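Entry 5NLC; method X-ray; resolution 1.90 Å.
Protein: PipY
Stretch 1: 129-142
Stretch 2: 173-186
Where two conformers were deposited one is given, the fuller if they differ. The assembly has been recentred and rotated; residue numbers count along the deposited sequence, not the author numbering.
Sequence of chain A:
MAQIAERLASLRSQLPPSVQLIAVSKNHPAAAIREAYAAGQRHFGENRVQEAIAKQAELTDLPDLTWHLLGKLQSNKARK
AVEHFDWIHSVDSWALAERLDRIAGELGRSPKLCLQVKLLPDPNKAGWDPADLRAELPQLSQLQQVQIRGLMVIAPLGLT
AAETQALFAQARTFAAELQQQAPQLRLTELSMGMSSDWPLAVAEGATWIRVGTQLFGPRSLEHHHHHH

Stretch 1, residues 129-142: DPADLRAELPQLSQ
Stretch 2 173-186: TFAAELQQQAPQLR

No hydrogen bond joins these two stretches of PipY: 630 Å² of surface, both sides summed, is buried by apolar packing and by van der Waals contacts of polar groups, while the hydrogen bonds formed between residues of these stretches all stay within one stretch or the other. Helix 130-141 and helix 173-181 run in roughly the same direction, 35° apart (signed crossing angle -35°), with axes 10.6 Å apart at closest approach. The CA-CA register narrows along the pair: P130-F174 8.9 Å, R134-L178 7.1 Å, L137-A182 6.7 Å and S141-Q184 6.0 Å.

Stretch 1 starts with D129 (phi/psi -74/129, chi1 t) as N-cap; its OD2 accepts from D132 N at 2.9 Å. Helical phi/psi follow from P130, and the helix kinks at P138 and Q139, whose N atoms make no bond to the preceding turn; P138 has no amide hydrogen to offer, and Q139 N, which has one, makes no such bond either. Regular bonding resumes with L140 N to E136 O, 2.9 Å. Stretch 2 enters already helical, and A182 (-129/72) is the first residue to leave helical phi/psi. A type I turn then runs from A182 through P183 (-59/-26) and Q184 (-62/-25) to L185 (-97/148), closed by L185 N to A182 O at 3.0 Å. Q179 (chi1 t, chi2 p) ties this turn to the helix: its NE2 donates to L185 O at 2.9 Å.

At the N-terminal end, F174 (chi1 t, chi2 40°) directs its CA-to-CB bond toward stretch 1, and its CZ lies 3.7 Å from both P130 CB and P130 O, the carbonyl oxygen meeting the ring edge. L133 (t, p) sends CD2 to within 3.7 Å of L178 CD1 and 4.4 Å of F174 CE2, so one methyl contacts both an aliphatic and an aromatic neighbour. L178 (m, t) leaves its backbone sideways, but its end comes nearer; its CD2 sits 3.9 Å from L137 CD2.

L137 is the buried centre of the contact. With chi1 between wells at -130° and chi2 p, it places CD2 3.6 Å from Q181 CB, CG 3.8 Å from A182 CB, and CD1 4.3 Å from L185 CD1. The exposed R134 (t, t, m, chi4 -86°) also starts sideways and bends closer at its end: NH1 is 3.6 Å from Q181 CG, while NH2 is 4.1 Å from F174 CE1, at the ring edge, and 4.4 Å from E177 CB. Its guanidinium thus lies against carbon atoms. Q181 (m, m) and E177 (m, m) both direct their CA-to-CB bonds toward stretch 1.

At the C-terminal end, S141 (m) turns its hydroxyl back to its own helix, OG donating to L137 O at 2.9 Å. The same OG packs 3.5 Å from L185 CG and 3.9 Å from A182 CB. L185 (m, t) also approaches the backbone, with CD2 4.4 Å from L140 O. Q184 (m, t) brings NE2 to 3.6 Å from S141 O.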

# COMPACT_ATOMS: atom_id res chain seq x y z
N ASP A 129 -0.09 -0.46 -16.94
CA ASP A 129 0.83 -1.05 -17.92
C ASP A 129 2.17 -0.26 -17.78
O ASP A 129 2.14 0.98 -17.72
CB ASP A 129 0.24 -0.89 -19.29
CG ASP A 129 1.27 -1.07 -20.37
OD1 ASP A 129 1.54 -2.22 -20.71
OD2 ASP A 129 1.80 -0.03 -20.86
N PRO A 130 3.32 -0.95 -17.62
CA PRO A 130 4.61 -0.21 -17.43
C PRO A 130 4.98 0.86 -18.43
O PRO A 130 5.57 1.90 -18.03
CB PRO A 130 5.70 -1.30 -17.41
CG PRO A 130 4.95 -2.56 -17.20
CD PRO A 130 3.54 -2.39 -17.66
N ALA A 131 4.66 0.61 -19.69
CA ALA A 131 4.89 1.62 -20.77
C ALA A 131 4.04 2.88 -20.60
O ALA A 131 4.52 4.05 -20.74
CB ALA A 131 4.61 0.98 -22.14
N ASP A 132 2.77 2.66 -20.25
CA ASP A 132 1.87 3.77 -19.96
C ASP A 132 2.37 4.54 -18.74
O ASP A 132 2.39 5.76 -18.76
CB ASP A 132 0.40 3.28 -19.79
CG ASP A 132 -0.64 4.43 -19.65
OD1 ASP A 132 -0.53 5.54 -20.30
OD2 ASP A 132 -1.63 4.19 -18.87
N LEU A 133 2.76 3.84 -17.68
CA LEU A 133 3.28 4.53 -16.49
C LEU A 133 4.51 5.39 -16.85
O LEU A 133 4.57 6.54 -16.50
CB LEU A 133 3.66 3.55 -15.36
CG LEU A 133 4.23 4.17 -14.07
CD1 LEU A 133 3.40 5.34 -13.51
CD2 LEU A 133 4.42 3.03 -13.05
N ARG A 134 5.43 4.85 -17.62
CA ARG A 134 6.62 5.65 -17.98
C ARG A 134 6.23 6.87 -18.82
O ARG A 134 6.73 7.96 -18.64
CB ARG A 134 7.60 4.78 -18.78
CG ARG A 134 8.92 5.48 -19.09
CD ARG A 134 9.75 4.61 -20.07
NE ARG A 134 10.38 3.47 -19.41
CZ ARG A 134 11.58 3.53 -18.78
NH1 ARG A 134 12.27 4.68 -18.68
NH2 ARG A 134 12.12 2.44 -18.24
N ALA A 135 5.29 6.69 -19.75
CA ALA A 135 4.85 7.78 -20.59
C ALA A 135 4.13 8.87 -19.85
O ALA A 135 4.13 10.02 -20.30
CB ALA A 135 3.94 7.28 -21.70
N GLU A 136 3.49 8.53 -18.74
CA GLU A 136 2.70 9.49 -17.98
C GLU A 136 3.45 10.12 -16.85
O GLU A 136 2.93 10.97 -16.14
CB GLU A 136 1.43 8.79 -17.48
CG GLU A 136 0.42 8.51 -18.60
CD GLU A 136 0.26 9.68 -19.64
OE1 GLU A 136 0.07 10.86 -19.28
OE2 GLU A 136 0.41 9.41 -20.87
N LEU A 137 4.69 9.71 -16.65
CA LEU A 137 5.48 10.26 -15.58
C LEU A 137 5.59 11.82 -15.51
O LEU A 137 5.53 12.37 -14.42
CB LEU A 137 6.87 9.64 -15.65
CG LEU A 137 7.54 9.05 -14.47
CD1 LEU A 137 6.65 8.21 -13.61
CD2 LEU A 137 8.82 8.41 -15.00
N PRO A 138 5.69 12.51 -16.65
CA PRO A 138 5.73 13.94 -16.59
C PRO A 138 4.46 14.55 -16.03
O PRO A 138 4.52 15.52 -15.29
CB PRO A 138 5.94 14.38 -18.04
CG PRO A 138 6.57 13.21 -18.67
CD PRO A 138 5.94 12.02 -18.02
N GLN A 139 3.31 13.97 -16.40
CA GLN A 139 2.05 14.48 -15.92
C GLN A 139 1.82 14.08 -14.45
O GLN A 139 1.31 14.87 -13.64
CB GLN A 139 0.91 13.97 -16.78
CG GLN A 139 0.84 14.69 -18.13
CD GLN A 139 1.90 14.28 -19.09
OE1 GLN A 139 2.23 13.07 -19.18
NE2 GLN A 139 2.48 15.28 -19.84
N LEU A 140 2.24 12.86 -14.09
CA LEU A 140 2.19 12.47 -12.68
C LEU A 140 2.99 13.40 -11.78
O LEU A 140 2.56 13.76 -10.68
CB LEU A 140 2.67 11.05 -12.50
CG LEU A 140 1.71 10.02 -13.05
CD1 LEU A 140 2.41 8.70 -13.27
CD2 LEU A 140 0.51 9.82 -12.14
N SER A 141 4.17 13.75 -12.24
CA SER A 141 5.04 14.69 -11.56
C SER A 141 4.46 16.08 -11.35
O SER A 141 4.84 16.74 -10.40
CB SER A 141 6.37 14.83 -12.34
OG SER A 141 7.04 13.58 -12.24
N GLN A 142 3.49 16.47 -12.17
CA GLN A 142 2.82 17.76 -11.99
C GLN A 142 1.57 17.77 -11.16
O GLN A 142 0.95 18.83 -11.00
CB GLN A 142 2.53 18.33 -13.37
CG GLN A 142 3.87 18.59 -14.05
CD GLN A 142 3.77 18.86 -15.54
OE1 GLN A 142 2.75 18.57 -16.19
NE2 GLN A 142 4.85 19.42 -16.10
N THR A 173 13.96 -2.90 -9.49
CA THR A 173 14.74 -2.40 -10.60
C THR A 173 14.03 -1.28 -11.37
O THR A 173 14.58 -0.19 -11.60
CB THR A 173 15.17 -3.63 -11.45
OG1 THR A 173 16.04 -4.42 -10.63
CG2 THR A 173 15.97 -3.19 -12.61
N PHE A 174 12.80 -1.53 -11.73
CA PHE A 174 11.96 -0.56 -12.43
C PHE A 174 11.70 0.71 -11.61
O PHE A 174 11.78 1.77 -12.18
CB PHE A 174 10.66 -1.24 -12.81
CG PHE A 174 9.74 -0.44 -13.67
CD1 PHE A 174 10.20 0.34 -14.73
CD2 PHE A 174 8.36 -0.55 -13.47
CE1 PHE A 174 9.33 1.03 -15.55
CE2 PHE A 174 7.48 0.11 -14.30
CZ PHE A 174 7.95 0.88 -15.36
N ALA A 175 11.42 0.58 -10.30
CA ALA A 175 11.22 1.75 -9.45
C ALA A 175 12.46 2.63 -9.47
O ALA A 175 12.33 3.88 -9.56
CB ALA A 175 10.80 1.40 -8.02
N ALA A 176 13.65 2.02 -9.44
CA ALA A 176 14.87 2.84 -9.52
C ALA A 176 14.96 3.52 -10.89
O ALA A 176 15.32 4.72 -11.00
CB ALA A 176 16.09 1.97 -9.23
N GLU A 177 14.61 2.81 -11.96
CA GLU A 177 14.56 3.49 -13.25
C GLU A 177 13.56 4.63 -13.28
O GLU A 177 13.86 5.66 -13.84
CB GLU A 177 14.19 2.56 -14.39
CG GLU A 177 15.31 1.66 -14.78
CD GLU A 177 16.61 2.42 -15.15
OE1 GLU A 177 17.67 2.12 -14.51
OE2 GLU A 177 16.54 3.32 -16.00
N LEU A 178 12.37 4.42 -12.73
CA LEU A 178 11.39 5.48 -12.76
C LEU A 178 11.89 6.67 -11.95
O LEU A 178 11.61 7.82 -12.31
CB LEU A 178 10.02 4.99 -12.22
CG LEU A 178 9.30 4.02 -13.10
CD1 LEU A 178 8.04 3.64 -12.37
CD2 LEU A 178 8.97 4.55 -14.45
N GLN A 179 12.58 6.39 -10.85
CA GLN A 179 13.00 7.46 -9.97
C GLN A 179 14.04 8.32 -10.70
O GLN A 179 14.04 9.56 -10.52
CB GLN A 179 13.58 6.91 -8.65
CG GLN A 179 14.21 7.98 -7.75
CD GLN A 179 13.22 8.95 -7.17
OE1 GLN A 179 12.77 8.77 -6.08
NE2 GLN A 179 12.90 10.03 -7.91
N GLN A 180 14.87 7.67 -11.49
CA GLN A 180 15.86 8.39 -12.36
C GLN A 180 15.15 9.22 -13.42
O GLN A 180 15.58 10.33 -13.70
CB GLN A 180 16.86 7.42 -13.02
N GLN A 181 14.04 8.74 -13.95
CA GLN A 181 13.28 9.49 -14.96
C GLN A 181 12.44 10.64 -14.35
O GLN A 181 12.15 11.60 -15.09
CB GLN A 181 12.33 8.57 -15.73
CG GLN A 181 13.03 7.45 -16.54
CD GLN A 181 13.81 7.97 -17.70
OE1 GLN A 181 15.04 7.88 -17.74
NE2 GLN A 181 13.12 8.61 -18.62
N ALA A 182 12.11 10.60 -13.07
CA ALA A 182 11.23 11.57 -12.42
C ALA A 182 11.83 12.14 -11.15
O ALA A 182 11.39 11.79 -10.03
CB ALA A 182 9.85 10.94 -12.14
N PRO A 183 12.86 13.00 -11.29
CA PRO A 183 13.47 13.54 -10.10
C PRO A 183 12.51 14.31 -9.20
O PRO A 183 12.76 14.30 -8.02
CB PRO A 183 14.64 14.43 -10.65
CG PRO A 183 14.35 14.65 -12.11
CD PRO A 183 13.61 13.38 -12.50
N GLN A 184 11.41 14.90 -9.69
CA GLN A 184 10.37 15.60 -8.88
C GLN A 184 9.66 14.68 -7.89
O GLN A 184 9.08 15.14 -6.92
CB GLN A 184 9.26 16.28 -9.78
CG GLN A 184 9.65 17.53 -10.57
CD GLN A 184 8.46 18.32 -11.16
OE1 GLN A 184 8.20 18.32 -12.39
NE2 GLN A 184 7.71 18.98 -10.28
N LEU A 185 9.65 13.37 -8.17
CA LEU A 185 8.86 12.44 -7.38
C LEU A 185 9.74 11.79 -6.34
O LEU A 185 10.95 11.59 -6.52
CB LEU A 185 8.28 11.39 -8.26
CG LEU A 185 7.21 11.82 -9.23
CD1 LEU A 185 6.75 10.58 -10.00
CD2 LEU A 185 6.05 12.36 -8.46
N ARG A 186 9.12 11.48 -5.24
CA ARG A 186 9.81 10.98 -4.08
C ARG A 186 9.55 9.53 -4.01
O ARG A 186 8.95 9.08 -3.00
CB ARG A 186 9.34 11.73 -2.84